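Local coordinates for D-isomer specific 2-hydroxyacid dehydrogenase family protein (PDB 3HG7) that probably acts as an NAD-binding oxidoreductase that interconverts D-2-hydroxyacids and the corresponding 2-ketoacids, at residues L62-L68 against R87-Q91; N228-N233 against V253-E258. The protein carries 1 engineered substitution. The contacts are given in a common frame with arbitrary orientation. Numbering follows the deposited sequence.

In the fold
Interaction 1 precedes interaction 2 along the chain and closes before it opens; their centres lie about 30 Å apart and their nearest atoms about 13 Å apart. Interaction 1, its centre about 26 Å from the centre of the chain, joins the loops leading into neighbouring strands 70-73 and 91-93 of the five-stranded parallel sheet. Interaction 2, its centre about 8 Å from that point, lies where adjacent strands 225-228 and 251-254 of the seven-stranded Rossmann-type sheet end. As in D-2-hydroxyacid dehydrogenases, a smaller domain faces the nucleotide-binding domain across a cleft: interaction 2 is on the nucleotide-binding side, probably at the cleft holding the active site in relatives, while interaction 1 lies away from it in the smaller domain.

Interaction 1 of 2, residues L62-L68 against R87-Q91; sequences LAKANKL and RRDYQ
At the edge of the five-stranded parallel sheet of the smaller domain, the loops preceding strand 70-73 and outermost strand 91-93 are joined by one arginine that binds the turn-rich loop 62-68. Residues 62-64 have helical phi/psi; Ala-65 (-82/61) centres an inverse gamma turn, and a type I beta turn runs from Ala-65 to Leu-68, with Leu-68 N bonded to Ala-65 O at 3.2 Å. Ala-65 N also donates to Leu-62 O (3.0 Å). Segment 87-91 is extended at Arg-87 (-62/154) and Tyr-90 (-156/168). The closest CA pairs are Ala-63 with Arg-87 at 7.0 Å and Leu-68 with Tyr-90 at 6.3 Å. Arg-87 NH1 (chi1 p, chi2 t, chi3 m) donates a hydrogen bond to Leu-62 O (3.1 Å), and Arg-87 NH1 and NH2 both donate to Asn-66 OD1 (2.9 Å each). Ala-65 O sits over one guanidinium face, 3.7 Å from Arg-87 CZ. Along the NE/NH2 edge, Asp-89, chi1 p, forms a two-point salt bridge: Arg-87 NE to Asp-89 OD1 2.8 Å, Arg-87 NH2 to Asp-89 OD2 3.0 Å. Deeper in, Leu-68 CD2 makes a CH-pi contact 4.1 Å from the Tyr-90 ring centroid, 18° off the normal, and Leu-62 CD1 lies 3.8 Å from Tyr-90 OH; Phe-312 meets that ring edge-to-face. The guanidinium thus pairs its charge with Asp-89 while also serving uncharged oxygens, linking the loops by polar bonds above a buried apolar layer.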
loop_
_atom_site.group_PDB
_atom_site.type_symbol
_atom_site.label_atom_id
_atom_site.label_comp_id
_atom_site.label_asym_id
_atom_site.label_seq_id
_atom_site.Cartn_x
_atom_site.Cartn_y
_atom_site.Cartn_z
ATOM N N LEU A 62 -5.107 21.516 -9.747
ATOM C CA LEU A 62 -6.082 20.868 -10.644
ATOM C C LEU A 62 -7.124 21.809 -11.237
ATOM O O LEU A 62 -7.514 21.623 -12.395
ATOM C CB LEU A 62 -6.799 19.678 -9.991
ATOM C CG LEU A 62 -6.182 18.311 -10.247
ATOM C CD1 LEU A 62 -7.049 17.245 -9.606
ATOM C CD2 LEU A 62 -6.034 18.033 -11.722
ATOM N N ALA A 63 -7.579 22.808 -10.464
ATOM C CA ALA A 63 -8.565 23.774 -11.015
ATOM C C ALA A 63 -8.036 24.534 -12.218
ATOM O O ALA A 63 -8.834 25.018 -13.021
ATOM C CB ALA A 63 -9.058 24.761 -9.955
ATOM N N LYS A 64 -6.710 24.633 -12.365
ATOM C CA LYS A 64 -6.073 25.295 -13.535
ATOM C C LYS A 64 -5.839 24.371 -14.748
ATOM O O LYS A 64 -5.481 24.858 -15.848
ATOM C CB LYS A 64 -4.719 25.897 -13.131
ATOM C CG LYS A 64 -4.860 27.048 -12.132
ATOM C CD LYS A 64 -3.565 27.787 -11.939
ATOM C CE LYS A 64 -3.776 29.026 -11.065
ATOM N NZ LYS A 64 -2.483 29.733 -10.747
ATOM N N ALA A 65 -6.064 23.071 -14.540
ATOM C CA ALA A 65 -5.766 22.041 -15.532
ATOM C C ALA A 65 -6.899 21.930 -16.571
ATOM O O ALA A 65 -7.530 20.873 -16.721
ATOM C CB ALA A 65 -5.458 20.657 -14.851
ATOM N N ASN A 66 -7.135 23.037 -17.281
ATOM C CA ASN A 66 -8.307 23.130 -18.153
ATOM C C ASN A 66 -8.173 22.499 -19.548
ATOM O O ASN A 66 -9.129 22.535 -20.351
ATOM C CB ASN A 66 -8.792 24.572 -18.202
ATOM C CG ASN A 66 -9.318 25.028 -16.857
ATOM O OD1 ASN A 66 -10.200 24.392 -16.280
ATOM N ND2 ASN A 66 -8.774 26.122 -16.347
ATOM N N LYS A 67 -7.010 21.910 -19.819
ATOM C CA LYS A 67 -6.831 21.083 -21.016
ATOM C C LYS A 67 -6.662 19.613 -20.647
ATOM O O LYS A 67 -6.421 18.759 -21.517
ATOM C CB LYS A 67 -5.609 21.555 -21.774
ATOM C CG LYS A 67 -5.850 22.855 -22.557
ATOM C CD LYS A 67 -4.577 23.172 -23.306
ATOM C CE LYS A 67 -4.686 24.355 -24.268
ATOM N NZ LYS A 67 -3.497 24.141 -25.181
ATOM N N LEU A 68 -6.771 19.309 -19.363
ATOM C CA LEU A 68 -6.443 17.960 -18.897
ATOM C C LEU A 68 -7.488 16.911 -19.299
ATOM O O LEU A 68 -8.678 17.103 -19.032
ATOM C CB LEU A 68 -6.264 17.950 -17.371
ATOM C CG LEU A 68 -5.908 16.585 -16.753
ATOM C CD1 LEU A 68 -4.529 16.122 -17.227
ATOM C CD2 LEU A 68 -5.932 16.654 -15.255
ATOM N N ARG A 87 -12.588 18.749 -9.574
ATOM C CA ARG A 87 -13.110 18.454 -10.897
ATOM C C ARG A 87 -13.069 16.964 -11.216
ATOM O O ARG A 87 -12.234 16.217 -10.704
ATOM C CB ARG A 87 -12.327 19.243 -11.961
ATOM C CG ARG A 87 -10.916 18.701 -12.262
ATOM C CD ARG A 87 -10.065 19.754 -13.002
ATOM N NE ARG A 87 -10.710 20.177 -14.247
ATOM C CZ ARG A 87 -10.593 21.384 -14.794
ATOM N NH1 ARG A 87 -9.881 22.343 -14.197
ATOM N NH2 ARG A 87 -11.237 21.656 -15.927
ATOM N N ARG A 88 -13.974 16.550 -12.094
ATOM C CA ARG A 88 -14.051 15.162 -12.514
ATOM C C ARG A 88 -14.121 15.010 -14.028
ATOM O O ARG A 88 -14.517 13.955 -14.532
ATOM C CB ARG A 88 -15.237 14.483 -11.828
ATOM C CG ARG A 88 -14.919 14.121 -10.395
ATOM C CD ARG A 88 -16.146 13.862 -9.563
ATOM N NE ARG A 88 -15.757 13.383 -8.232
ATOM C CZ ARG A 88 -16.606 12.918 -7.323
ATOM N NH1 ARG A 88 -16.161 12.515 -6.140
ATOM N NH2 ARG A 88 -17.902 12.864 -7.599
ATOM N N ASP A 89 -13.702 16.044 -14.754
ATOM C CA ASP A 89 -13.871 16.086 -16.205
ATOM C C ASP A 89 -12.611 15.621 -16.942
ATOM O O ASP A 89 -12.191 16.250 -17.923
ATOM C CB ASP A 89 -14.262 17.507 -16.667
ATOM C CG ASP A 89 -13.268 18.565 -16.193
ATOM O OD1 ASP A 89 -12.313 18.213 -15.460
ATOM O OD2 ASP A 89 -13.436 19.742 -16.547
ATOM N N TYR A 90 -12.015 14.549 -16.436
ATOM C CA TYR A 90 -10.821 13.919 -16.985
ATOM C C TYR A 90 -10.761 12.441 -16.546
ATOM O O TYR A 90 -11.504 12.006 -15.641
ATOM C CB TYR A 90 -9.540 14.675 -16.542
ATOM C CG TYR A 90 -9.226 14.520 -15.062
ATOM C CD1 TYR A 90 -9.786 15.372 -14.118
ATOM C CD2 TYR A 90 -8.415 13.474 -14.615
ATOM C CE1 TYR A 90 -9.534 15.208 -12.758
ATOM C CE2 TYR A 90 -8.131 13.305 -13.258
ATOM C CZ TYR A 90 -8.700 14.187 -12.335
ATOM O OH TYR A 90 -8.436 14.019 -10.985
ATOM N N GLN A 91 -9.876 11.671 -17.168
ATOM C CA GLN A 91 -9.694 10.277 -16.799
ATOM C C GLN A 91 -8.573 10.195 -15.786
ATOM O O GLN A 91 -7.455 10.613 -16.070
ATOM C CB GLN A 91 -9.307 9.422 -17.995
ATOM C CG GLN A 91 -10.326 9.424 -19.129
ATOM C CD GLN A 91 -10.212 8.178 -19.962
ATOM O OE1 GLN A 91 -10.565 7.087 -19.512
ATOM N NE2 GLN A 91 -9.668 8.318 -21.158
#

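Interaction 2 of 2, residues N228-N233 against V253-E258; sequences NVGRGN and VLDVFE
Val-256, with chi1 m, lays CG2 against the loop 228-233, 3.5 Å from Arg-231 C, 3.6 Å from Gly-232 N and 3.6 Å from Asn-228 ND2. This is the end of two adjacent parallel strands in the Rossmann-type sheet: Asn-228 pairs with Leu-254 (CA-CA 4.9 Å), Asn-228 N donates to Val-253 O (3.0 Å), and Asp-255 N donates to Asn-228 O (3.0 Å). Beyond the bridge segment 228-233 turns back. Asn-228 (chi1 t, chi2 17°) forms an Asx turn, its OD1 accepting from Gly-230 N at 3.2 Å, while its ND2 donates to Arg-231 O at 3.0 Å. Gly-230 adopts -84/-92, and Gly-232 (-47/-30) enters a 3-10 segment with CA 3.4 Å from Phe-257 C, where an ideal CB would clash. Asp-255 OD1 is held by Thr-277 and Asn-280. As in relatives, Arg-231 probably lies at the active site with His-279 and Glu-260; its salt-bridge partner Asp-79 comes from the other sheet's 70-73/91-93 loop. Three waters bridge the segments: water 2 spans Val-229 O (3.0 Å) and Asp-255 OD2 (2.9 Å), water 3 Gly-232 N (2.6 Å) and Phe-257 O (3.2 Å), and water 1 accepts from Asn-228 ND2 at 2.5 Å while donating to Val-256 O at 2.8 Å.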
loop_
_atom_site.group_PDB
_atom_site.type_symbol
_atom_site.label_atom_id
_atom_site.label_comp_id
_atom_site.label_asym_id
_atom_site.label_seq_id
_atom_site.Cartn_x
_atom_site.Cartn_y
_atom_site.Cartn_z
ATOM N N ASN A 228 -0.744 -4.133 9.116
ATOM C CA ASN A 228 -1.659 -3.352 8.311
ATOM C C ASN A 228 -0.916 -2.549 7.281
ATOM O O ASN A 228 -0.175 -1.622 7.623
ATOM C CB ASN A 228 -2.518 -2.409 9.130
ATOM C CG ASN A 228 -3.632 -1.752 8.270
ATOM O OD1 ASN A 228 -3.951 -2.226 7.171
ATOM N ND2 ASN A 228 -4.194 -0.669 8.760
ATOM N N VAL A 229 -1.121 -2.924 6.026
ATOM C CA VAL A 229 -0.475 -2.248 4.912
ATOM C C VAL A 229 -1.504 -1.731 3.882
ATOM O O VAL A 229 -1.122 -1.277 2.803
ATOM C CB VAL A 229 0.482 -3.200 4.220
ATOM C CG1 VAL A 229 1.650 -3.567 5.146
ATOM C CG2 VAL A 229 -0.272 -4.466 3.845
ATOM N N GLY A 230 -2.797 -1.830 4.205
ATOM C CA GLY A 230 -3.868 -1.300 3.348
ATOM C C GLY A 230 -4.117 0.182 3.579
ATOM O O GLY A 230 -3.477 1.025 2.956
ATOM N N ARG A 231 -5.051 0.512 4.469
ATOM C CA ARG A 231 -5.264 1.914 4.860
ATOM C C ARG A 231 -5.431 1.975 6.363
ATOM O O ARG A 231 -5.934 1.028 6.965
ATOM C CB ARG A 231 -6.502 2.529 4.174
ATOM C CG ARG A 231 -6.700 2.198 2.681
ATOM C CD ARG A 231 -5.745 2.962 1.737
ATOM N NE ARG A 231 -5.730 4.410 1.962
ATOM C CZ ARG A 231 -6.691 5.258 1.583
ATOM N NH1 ARG A 231 -7.786 4.821 0.960
ATOM N NH2 ARG A 231 -6.562 6.557 1.839
ATOM N N GLY A 232 -5.039 3.093 6.966
ATOM C CA GLY A 232 -5.158 3.273 8.406
ATOM C C GLY A 232 -6.522 2.880 8.942
ATOM O O GLY A 232 -6.652 2.438 10.086
ATOM N N ASN A 233 -7.528 3.044 8.085
ATOM C CA ASN A 233 -8.944 2.818 8.386
ATOM C C ASN A 233 -9.380 1.453 8.889
ATOM O O ASN A 233 -10.444 1.335 9.526
ATOM C CB ASN A 233 -9.780 3.155 7.146
ATOM C CG ASN A 233 -10.230 4.580 7.138
ATOM O OD1 ASN A 233 -10.865 5.043 6.182
ATOM N ND2 ASN A 233 -9.915 5.302 8.216
ATOM N N VAL A 253 2.543 -4.492 13.204
ATOM C CA VAL A 253 3.437 -3.788 12.261
ATOM C C VAL A 253 2.555 -2.970 11.363
ATOM O O VAL A 253 1.789 -3.528 10.572
ATOM C CB VAL A 253 4.261 -4.782 11.388
ATOM C CG1 VAL A 253 5.242 -4.032 10.435
ATOM C CG2 VAL A 253 5.026 -5.755 12.280
ATOM N N LEU A 254 2.686 -1.650 11.452
ATOM C CA LEU A 254 1.777 -0.775 10.737
ATOM C C LEU A 254 2.535 0.134 9.803
ATOM O O LEU A 254 3.438 0.842 10.247
ATOM C CB LEU A 254 0.987 0.097 11.713
ATOM C CG LEU A 254 0.142 -0.533 12.823
ATOM C CD1 LEU A 254 -0.766 0.550 13.365
ATOM C CD2 LEU A 254 -0.660 -1.718 12.317
ATOM N N ASP A 255 2.170 0.094 8.522
ATOM C CA ASP A 255 2.794 0.951 7.513
ATOM C C ASP A 255 1.876 2.160 7.221
ATOM O O ASP A 255 2.311 3.170 6.677
ATOM C CB ASP A 255 3.067 0.161 6.228
ATOM C CG ASP A 255 3.903 0.939 5.233
ATOM O OD1 ASP A 255 4.939 1.526 5.656
ATOM O OD2 ASP A 255 3.487 1.015 4.046
ATOM N N VAL A 256 0.620 2.051 7.641
ATOM C CA VAL A 256 -0.413 3.058 7.303
ATOM C C VAL A 256 -1.223 3.443 8.533
ATOM O O VAL A 256 -1.321 2.678 9.496
ATOM C CB VAL A 256 -1.344 2.562 6.199
ATOM C CG1 VAL A 256 -0.579 2.433 4.894
ATOM C CG2 VAL A 256 -2.034 1.226 6.605
ATOM N N PHE A 257 -1.783 4.652 8.508
ATOM C CA PHE A 257 -2.333 5.233 9.721
ATOM C C PHE A 257 -3.550 6.092 9.428
ATOM O O PHE A 257 -3.704 6.580 8.305
ATOM C CB PHE A 257 -1.249 6.029 10.440
ATOM C CG PHE A 257 -0.062 5.188 10.808
ATOM C CD1 PHE A 257 -0.078 4.423 11.983
ATOM C CD2 PHE A 257 1.039 5.101 9.953
ATOM C CE1 PHE A 257 1.004 3.614 12.316
ATOM C CE2 PHE A 257 2.113 4.285 10.268
ATOM C CZ PHE A 257 2.097 3.550 11.460
ATOM N N GLU A 258 -4.402 6.246 10.442
ATOM C CA GLU A 258 -5.577 7.137 10.372
ATOM C C GLU A 258 -5.161 8.568 9.989
ATOM O O GLU A 258 -5.884 9.258 9.262
ATOM C CB GLU A 258 -6.323 7.128 11.722
ATOM C CG GLU A 258 -7.837 6.917 11.631
ATOM C CD GLU A 258 -8.350 5.858 12.623
ATOM O OE1 GLU A 258 -8.110 5.991 13.847
ATOM O OE2 GLU A 258 -8.997 4.889 12.165
HETATM O O HOH W 1 -3.119 0.744 10.567
HETATM O O HOH W 2 1.176 0.593 2.393
HETATM O O HOH W 3 -4.139 5.044 5.527
#